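Local atomic coordinates of 3-carboxy-cis,cis-muconate cycloisomerase (Pseudomonas putida, PDB entry 1RE5), a protein that is a mostly helical enzyme of the fumarase/aspartase (adenylosuccinate lyase-like) superfamily and assembles from four chains. Residues Met355-Leu359 with Leu425-His429; Val189-Gly194 with Leu221-His227. One frame throughout, in Å; residues are numbered along the deposited sequence.

Contact 1 (Met355-Leu359 with Leu425-His429); sequences MRRNL and LDPAH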
loop_
_atom_site.group_PDB
_atom_site.type_symbol
_atom_site.label_atom_id
_atom_site.label_comp_id
_atom_site.label_asym_id
_atom_site.label_seq_id
_atom_site.Cartn_x
_atom_site.Cartn_y
_atom_site.Cartn_z
ATOM N N MET D 355 -25.252 11.395 -27.370
ATOM C CA MET D 355 -25.115 9.968 -27.105
ATOM C C MET D 355 -25.602 9.182 -28.328
ATOM O O MET D 355 -25.021 8.162 -28.688
ATOM C CB MET D 355 -25.939 9.552 -25.890
ATOM C CG MET D 355 -25.623 10.275 -24.614
ATOM S SD MET D 355 -26.585 9.519 -23.296
ATOM C CE MET D 355 -25.762 10.138 -21.830
ATOM N N ARG D 356 -26.678 9.655 -28.953
ATOM C CA ARG D 356 -27.226 9.015 -30.151
ATOM C C ARG D 356 -26.202 9.086 -31.268
ATOM O O ARG D 356 -25.927 8.096 -31.946
ATOM C CB ARG D 356 -28.494 9.735 -30.619
ATOM C CG ARG D 356 -29.797 9.235 -30.015
ATOM C CD ARG D 356 -30.281 7.953 -30.695
ATOM N NE ARG D 356 -31.551 7.470 -30.133
ATOM C CZ ARG D 356 -32.217 6.397 -30.574
ATOM N NH1 ARG D 356 -31.741 5.685 -31.597
ATOM N NH2 ARG D 356 -33.351 6.024 -29.986
ATOM N N ARG D 357 -25.651 10.280 -31.448
ATOM C CA ARG D 357 -24.667 10.544 -32.487
ATOM C C ARG D 357 -23.439 9.655 -32.306
ATOM O O ARG D 357 -22.955 9.054 -33.267
ATOM C CB ARG D 357 -24.276 12.016 -32.435
ATOM C CG ARG D 357 -24.067 12.673 -33.779
ATOM C CD ARG D 357 -23.811 14.169 -33.591
ATOM N NE ARG D 357 -24.882 14.784 -32.801
ATOM C CZ ARG D 357 -24.693 15.707 -31.856
ATOM N NH1 ARG D 357 -23.461 16.138 -31.572
ATOM N NH2 ARG D 357 -25.736 16.181 -31.174
ATOM N N ASN D 358 -22.945 9.563 -31.073
ATOM C CA ASN D 358 -21.780 8.738 -30.796
ATOM C C ASN D 358 -22.067 7.269 -31.075
ATOM O O ASN D 358 -21.174 6.521 -31.469
ATOM C CB ASN D 358 -21.342 8.896 -29.339
ATOM C CG ASN D 358 -20.801 10.276 -29.034
ATOM O OD1 ASN D 358 -20.438 11.036 -29.932
ATOM N ND2 ASN D 358 -20.726 10.602 -27.754
ATOM N N LEU D 359 -23.318 6.867 -30.871
ATOM C CA LEU D 359 -23.721 5.485 -31.084
ATOM C C LEU D 359 -23.403 4.936 -32.454
ATOM O O LEU D 359 -22.956 3.798 -32.551
ATOM C CB LEU D 359 -25.204 5.302 -30.789
ATOM C CG LEU D 359 -25.458 4.552 -29.484
ATOM C CD1 LEU D 359 -26.881 4.773 -29.022
ATOM C CD2 LEU D 359 -25.158 3.096 -29.691
ATOM N N LEU D 425 -31.455 -1.856 -36.818
ATOM C CA LEU D 425 -30.296 -0.988 -36.691
ATOM C C LEU D 425 -30.548 0.185 -35.766
ATOM O O LEU D 425 -29.797 1.158 -35.780
ATOM C CB LEU D 425 -29.852 -0.485 -38.063
ATOM C CG LEU D 425 -28.923 -1.424 -38.832
ATOM C CD1 LEU D 425 -27.643 -1.593 -38.054
ATOM C CD2 LEU D 425 -29.581 -2.770 -39.052
ATOM N N ASP D 426 -31.612 0.096 -34.971
ATOM C CA ASP D 426 -31.931 1.145 -34.012
ATOM C C ASP D 426 -31.499 0.650 -32.636
ATOM O O ASP D 426 -31.953 -0.399 -32.173
ATOM C CB ASP D 426 -33.427 1.472 -34.015
ATOM C CG ASP D 426 -33.801 2.471 -32.938
ATOM O OD1 ASP D 426 -32.988 3.371 -32.655
ATOM O OD2 ASP D 426 -34.907 2.372 -32.373
ATOM N N PRO D 427 -30.603 1.400 -31.971
ATOM C CA PRO D 427 -30.073 1.077 -30.645
ATOM C C PRO D 427 -31.164 0.876 -29.613
ATOM O O PRO D 427 -31.093 -0.044 -28.804
ATOM C CB PRO D 427 -29.210 2.288 -30.309
ATOM C CG PRO D 427 -28.820 2.813 -31.634
ATOM C CD PRO D 427 -30.074 2.695 -32.432
ATOM N N ALA D 428 -32.167 1.743 -29.647
ATOM C CA ALA D 428 -33.271 1.677 -28.701
ATOM C C ALA D 428 -33.914 0.286 -28.610
ATOM O O ALA D 428 -34.554 -0.053 -27.610
ATOM C CB ALA D 428 -34.312 2.704 -29.076
ATOM N N HIS D 429 -33.728 -0.521 -29.648
ATOM C CA HIS D 429 -34.311 -1.856 -29.697
ATOM C C HIS D 429 -33.358 -2.982 -29.310
ATOM O O HIS D 429 -33.663 -4.159 -29.501
ATOM C CB HIS D 429 -34.876 -2.107 -31.099
ATOM C CG HIS D 429 -36.086 -1.284 -31.413
ATOM N ND1 HIS D 429 -37.312 -1.510 -30.825
ATOM C CD2 HIS D 429 -36.244 -0.193 -32.201
ATOM C CE1 HIS D 429 -38.171 -0.591 -31.231
ATOM N NE2 HIS D 429 -37.548 0.222 -32.066
#
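The guanidinium of Arg356 and the carboxylate of Asp426 meet edge on, with their planes 7° apart. Asp426 OD1 lies in the guanidinium plane at its edge. Arg356 NH1 donates to this oxygen at 2.8 Å, and the N-H...O angle of 173° makes the bond nearly straight. The NH1 group comes up almost along the C-O bond of OD1. This is a salt bridge through one nitrogen and one oxygen, not a two-pronged pair. Two apolar groups approach the guanidinium obliquely, both from the same side of its plane. Pro427 CD is 3.5 Å from Arg356 NH1, and Ala428 CB is 3.6 Å from Arg356 NH2.

The arginine chain folds at its second torsion (chi2 -79°) and then runs straight, which carries the charged end across to the turn. Beside the charge pair lies an apolar contact. Leu359 CD1 touches Pro427 CB at 3.6 Å, and the two side chains pass each other in opposite directions. Leu359 and Pro427 are buried, whereas Arg356 is exposed and Asp426 partly so. The salt bridge therefore lies at the more open side of the contact. Pro427 and Ala428 form a short 3-10 turn, closed by the backbone bond from His429 N to Asp426 O.

Segment 355-359 lies on helix 352-359. Its partner lies in the loop that joins helix 418-424 to helix 434-449. Leu359 also packs on Val149 of strand 147-152, and Pro427 on Leu367 of a loop. The contact thus ties the short helix and the small antiparallel sheet to the C-terminal helical region.

Contact 2 (Val189-Gly194 with Leu221-His227); sequences VLQFGG and LPEQPWH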
loop_
_atom_site.group_PDB
_atom_site.type_symbol
_atom_site.label_atom_id
_atom_site.label_comp_id
_atom_site.label_asym_id
_atom_site.label_seq_id
_atom_site.Cartn_x
_atom_site.Cartn_y
_atom_site.Cartn_z
ATOM N N VAL D 189 -18.250 -0.051 20.664
ATOM C CA VAL D 189 -18.040 -0.713 21.941
ATOM C C VAL D 189 -17.140 0.146 22.820
ATOM O O VAL D 189 -16.390 1.001 22.325
ATOM C CB VAL D 189 -17.388 -2.106 21.769
ATOM C CG1 VAL D 189 -18.379 -3.070 21.138
ATOM C CG2 VAL D 189 -16.109 -1.997 20.920
ATOM N N LEU D 190 -17.229 -0.084 24.127
ATOM C CA LEU D 190 -16.441 0.659 25.093
ATOM C C LEU D 190 -15.046 0.052 25.233
ATOM O O LEU D 190 -14.865 -1.151 25.029
ATOM C CB LEU D 190 -17.133 0.630 26.459
ATOM C CG LEU D 190 -16.298 1.191 27.618
ATOM C CD1 LEU D 190 -16.354 2.717 27.589
ATOM C CD2 LEU D 190 -16.811 0.639 28.939
ATOM N N GLN D 191 -14.067 0.892 25.562
ATOM C CA GLN D 191 -12.701 0.428 25.782
ATOM C C GLN D 191 -12.385 0.755 27.233
ATOM O O GLN D 191 -12.039 1.900 27.567
ATOM C CB GLN D 191 -11.683 1.153 24.898
ATOM C CG GLN D 191 -10.270 0.614 25.102
ATOM C CD GLN D 191 -10.070 -0.743 24.446
ATOM O OE1 GLN D 191 -9.567 -0.823 23.319
ATOM N NE2 GLN D 191 -10.477 -1.811 25.130
ATOM N N PHE D 192 -12.503 -0.251 28.093
ATOM C CA PHE D 192 -12.254 -0.062 29.517
ATOM C C PHE D 192 -11.554 -1.303 30.055
ATOM O O PHE D 192 -12.197 -2.322 30.324
ATOM C CB PHE D 192 -13.594 0.159 30.231
ATOM C CG PHE D 192 -13.465 0.619 31.653
ATOM C CD1 PHE D 192 -12.717 1.757 31.966
ATOM C CD2 PHE D 192 -14.117 -0.062 32.676
ATOM C CE1 PHE D 192 -12.625 2.211 33.288
ATOM C CE2 PHE D 192 -14.031 0.382 33.991
ATOM C CZ PHE D 192 -13.283 1.525 34.300
ATOM N N GLY D 193 -10.240 -1.221 30.204
ATOM C CA GLY D 193 -9.507 -2.368 30.686
ATOM C C GLY D 193 -8.430 -2.021 31.683
ATOM O O GLY D 193 -7.902 -2.910 32.348
ATOM N N GLY D 194 -8.095 -0.739 31.797
ATOM C CA GLY D 194 -7.061 -0.341 32.737
ATOM C C GLY D 194 -5.665 -0.815 32.338
ATOM O O GLY D 194 -5.498 -1.568 31.376
ATOM N N LEU D 221 -20.868 -2.989 25.799
ATOM C CA LEU D 221 -19.747 -3.471 26.570
ATOM C C LEU D 221 -19.257 -4.700 25.785
ATOM O O LEU D 221 -20.022 -5.641 25.551
ATOM C CB LEU D 221 -20.220 -3.871 27.964
ATOM C CG LEU D 221 -19.113 -4.264 28.939
ATOM C CD1 LEU D 221 -18.254 -3.055 29.212
ATOM C CD2 LEU D 221 -19.707 -4.784 30.231
ATOM N N PRO D 222 -17.983 -4.701 25.349
ATOM C CA PRO D 222 -17.430 -5.835 24.590
ATOM C C PRO D 222 -17.186 -7.052 25.478
ATOM O O PRO D 222 -17.148 -6.925 26.697
ATOM C CB PRO D 222 -16.127 -5.268 24.041
ATOM C CG PRO D 222 -15.675 -4.379 25.171
ATOM C CD PRO D 222 -16.960 -3.656 25.550
ATOM N N GLU D 223 -17.008 -8.224 24.882
ATOM C CA GLU D 223 -16.767 -9.419 25.678
ATOM C C GLU D 223 -15.534 -9.210 26.564
ATOM O O GLU D 223 -15.452 -9.755 27.667
ATOM C CB GLU D 223 -16.580 -10.654 24.774
ATOM C CG GLU D 223 -15.189 -10.848 24.142
ATOM C CD GLU D 223 -14.852 -9.855 23.021
ATOM O OE1 GLU D 223 -15.622 -8.897 22.769
ATOM O OE2 GLU D 223 -13.795 -10.037 22.385
ATOM N N GLN D 224 -14.588 -8.407 26.083
ATOM C CA GLN D 224 -13.358 -8.117 26.812
ATOM C C GLN D 224 -12.709 -6.868 26.240
ATOM O O GLN D 224 -13.063 -6.430 25.152
ATOM C CB GLN D 224 -12.376 -9.285 26.685
ATOM C CG GLN D 224 -12.069 -9.704 25.252
ATOM C CD GLN D 224 -11.317 -11.030 25.183
ATOM O OE1 GLN D 224 -11.470 -11.808 24.230
ATOM N NE2 GLN D 224 -10.487 -11.291 26.193
ATOM N N PRO D 225 -11.764 -6.262 26.983
ATOM C CA PRO D 225 -11.080 -5.055 26.491
ATOM C C PRO D 225 -10.323 -5.422 25.214
ATOM O O PRO D 225 -9.989 -6.586 25.012
ATOM C CB PRO D 225 -10.137 -4.708 27.639
ATOM C CG PRO D 225 -10.900 -5.168 28.849
ATOM C CD PRO D 225 -11.432 -6.509 28.400
ATOM N N TRP D 226 -10.047 -4.446 24.358
ATOM C CA TRP D 226 -9.339 -4.734 23.107
ATOM C C TRP D 226 -8.162 -3.792 22.808
ATOM O O TRP D 226 -8.016 -3.314 21.687
ATOM C CB TRP D 226 -10.327 -4.718 21.933
ATOM C CG TRP D 226 -11.299 -3.572 21.996
ATOM C CD1 TRP D 226 -12.387 -3.467 22.816
ATOM C CD2 TRP D 226 -11.226 -2.338 21.269
ATOM N NE1 TRP D 226 -12.994 -2.245 22.648
ATOM C CE2 TRP D 226 -12.303 -1.532 21.706
ATOM C CE3 TRP D 226 -10.352 -1.832 20.292
ATOM C CZ2 TRP D 226 -12.530 -0.247 21.202
ATOM C CZ3 TRP D 226 -10.578 -0.548 19.789
ATOM C CH2 TRP D 226 -11.662 0.228 20.249
ATOM N N HIS D 227 -7.313 -3.549 23.806
ATOM C CA HIS D 227 -6.165 -2.662 23.628
ATOM C C HIS D 227 -5.268 -3.038 22.444
ATOM O O HIS D 227 -4.738 -2.150 21.766
ATOM C CB HIS D 227 -5.307 -2.613 24.900
ATOM C CG HIS D 227 -6.021 -2.061 26.092
ATOM N ND1 HIS D 227 -6.769 -0.904 26.040
ATOM C CD2 HIS D 227 -6.116 -2.513 27.364
ATOM C CE1 HIS D 227 -7.299 -0.670 27.228
ATOM N NE2 HIS D 227 -6.919 -1.632 28.049
#
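The side-chain amide of Gln191 lies over one face of the Trp226 indole. The amide and ring planes are tilted 37° apart, so this is not a parallel stack. Gln191 CD comes within 3.6 Å of Trp226 CE2. The glutamine chain starts anti to its own nitrogen and bends at chi2 (75°), which swings the amide over the ring. His227 meets the same side chain at a similar tilt, with its CE1 3.9 Å from Gln191 CG. Gln191 thus lies against both the indole and the imidazole.

The indole edge faces the backbone of the first segment. Trp226 NE1 donates a hydrogen bond to Leu190 O at 3.2 Å. The donor lies above the carbonyl plane, and the N-H...O angle is 152°. Val189 CG2 approaches the ring obliquely, 3.9 Å from Trp226 CE2. Next to the tryptophan, Val189 CB packs on Pro222 CB at 4.1 Å. Farther along, Leu190 CD2 meets Leu221 CD1 at 4.0 Å. At the other end the glycine backbone lets a proline come close, with Gly193 CA 3.6 Å from Pro225 CG.

Helix 106-142 lies alongside: Asp108 accepts bonds from the nitrogens of Gly193 and Gly194, and Thr112 one from the nitrogen of Gln191. Arg232 makes a cation-pi contact with Trp226. Glu223 forms a salt bridge with Arg175 of the second subunit.

The two loops frame helix 206-217 and are largely buried. Prolines, aliphatic groups and the indole supply much of the contact, but the polar Gln191 buries the largest share, against Trp226 and His227. The indole N-H gives the buried carbonyl of Leu190 a polar partner inside this mixed interface.

Contact 1 and contact 2 lie on opposite sides of the chain's centre. Their centres are 60 Å apart, and their nearest atoms are about 44 Å apart, so they do not touch. Both segments of contact 2 precede those of contact 1 in sequence. Contact 2 belongs to the lyase family region and reaches the second subunit. Contact 1 is touched by no other chain of the assembly, and its 425-429 segment belongs to the adenylosuccinate lyase C-terminal region. The pockets of 2,3-dihydroxy-1,4-dithiobutane use residues such as Thr296, Arg297, Ser303 and Thr304 on helix 286-307, and neither contact contributes a residue to them.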